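Local coordinates for protein putative aminopeptidase (Leishmania major, PDB 5NTH) that probably removes amino acids from the N-terminal ends of peptides as a manganese-dependent M17 leucyl aminopeptidase, and binds the inhibitor actinonin, at residues V374-K377 / S381-V384. Sequence-based numbering, arbitrary orientation.
Sequences VVMK and SVEV
Val374 meets Val382 through backbone and side chain alike. Its N donates to Val382 O at 2.9 Å with an N-H...O angle of 160°, the donor lying in the carbonyl plane, and its O accepts from Val382 N at 2.7 Å; this reciprocal pair defines an antiparallel hydrogen-bonded position. With chi1 at 69°, CG1 of Val374 sits between its own N and carbonyl carbon, and from there it reaches Val382 CB at 3.7 Å and, more loosely, Val384 CG2 at 4.2 Å. The side chains of Val374 and Val382 stand side by side, pointing the same way from one face of the sheet. Val375 pairs with Ser381 at the following, non-hydrogen-bonded position, their CA atoms 4.5 Å apart and their side chains on the other face, where Ser381 OG accepts from Asp476 N and Val375 packs on Tyr174 of a second subunit. Strands 373-375 and 381-383 thus form a short beta hairpin within the catalytic domain, and strand 477-478 extends it in parallel beside 381-383. Past the strand end, chi1 of -52° sets Met376 CG anti to its carbonyl carbon, where it touches Val382 CG2 at 3.7 Å, the side chains crossing obliquely; Ile393 of helix 391-404 also packs against this methionine.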
loop_
_atom_site.group_PDB
_atom_site.type_symbol
_atom_site.label_atom_id
_atom_site.label_comp_id
_atom_site.label_asym_id
_atom_site.label_seq_id
_atom_site.Cartn_x
_atom_site.Cartn_y
_atom_site.Cartn_z
ATOM N N VAL A 374 -20.547 7.306 -21.928
ATOM C CA VAL A 374 -21.940 7.241 -21.645
ATOM C C VAL A 374 -22.565 8.566 -22.072
ATOM O O VAL A 374 -21.960 9.637 -21.926
ATOM C CB VAL A 374 -22.148 6.860 -20.166
ATOM C CG1 VAL A 374 -21.722 7.988 -19.230
ATOM C CG2 VAL A 374 -23.596 6.463 -19.941
ATOM N N VAL A 375 -23.755 8.474 -22.650
ATOM C CA VAL A 375 -24.482 9.635 -23.124
ATOM C C VAL A 375 -25.605 9.926 -22.159
ATOM O O VAL A 375 -26.562 9.198 -22.067
ATOM C CB VAL A 375 -25.051 9.427 -24.527
ATOM C CG1 VAL A 375 -25.508 10.769 -25.116
ATOM C CG2 VAL A 375 -23.999 8.806 -25.432
ATOM N N MET A 376 -25.471 11.032 -21.459
ATOM C CA MET A 376 -26.397 11.406 -20.435
ATOM C C MET A 376 -27.665 11.927 -21.121
ATOM O O MET A 376 -27.658 12.270 -22.286
ATOM C CB MET A 376 -25.803 12.527 -19.583
ATOM C CG MET A 376 -24.419 12.297 -19.025
ATOM S SD MET A 376 -24.436 11.211 -17.623
ATOM C CE MET A 376 -25.308 12.209 -16.419
ATOM N N LYS A 377 -28.749 12.002 -20.384
ATOM C CA LYS A 377 -29.945 12.619 -20.892
ATOM C C LYS A 377 -29.736 13.987 -21.487
ATOM O O LYS A 377 -30.372 14.338 -22.469
ATOM C CB LYS A 377 -30.954 12.785 -19.765
ATOM C CG LYS A 377 -32.310 13.258 -20.232
ATOM C CD LYS A 377 -32.891 12.341 -21.296
ATOM C CE LYS A 377 -34.347 12.683 -21.562
ATOM N NZ LYS A 377 -34.689 12.415 -22.972
ATOM N N SER A 381 -21.700 13.879 -23.410
ATOM C CA SER A 381 -21.064 12.567 -23.358
ATOM C C SER A 381 -20.045 12.514 -22.219
ATOM O O SER A 381 -19.318 13.478 -21.994
ATOM C CB SER A 381 -20.387 12.260 -24.696
ATOM O OG SER A 381 -19.333 13.168 -24.946
ATOM N N VAL A 382 -19.980 11.396 -21.508
ATOM C CA VAL A 382 -19.111 11.317 -20.341
ATOM C C VAL A 382 -18.179 10.139 -20.436
ATOM O O VAL A 382 -18.622 9.021 -20.678
ATOM C CB VAL A 382 -19.920 11.213 -19.026
ATOM C CG1 VAL A 382 -18.996 11.012 -17.835
ATOM C CG2 VAL A 382 -20.710 12.479 -18.817
ATOM N N GLU A 383 -16.895 10.384 -20.214
ATOM C CA GLU A 383 -15.917 9.295 -20.205
ATOM C C GLU A 383 -15.671 8.828 -18.768
ATOM O O GLU A 383 -15.046 9.528 -17.977
ATOM C CB GLU A 383 -14.589 9.711 -20.843
ATOM C CG GLU A 383 -13.734 8.489 -21.203
ATOM C CD GLU A 383 -12.312 8.814 -21.631
ATOM O OE1 GLU A 383 -11.920 10.002 -21.521
ATOM O OE2 GLU A 383 -11.584 7.861 -22.060
ATOM N N VAL A 384 -16.132 7.633 -18.457
ATOM C CA VAL A 384 -16.024 7.094 -17.111
ATOM C C VAL A 384 -14.611 6.654 -16.824
ATOM O O VAL A 384 -14.180 5.666 -17.344
ATOM C CB VAL A 384 -16.959 5.883 -16.942
ATOM C CG1 VAL A 384 -16.845 5.296 -15.545
ATOM C CG2 VAL A 384 -18.412 6.285 -17.222
#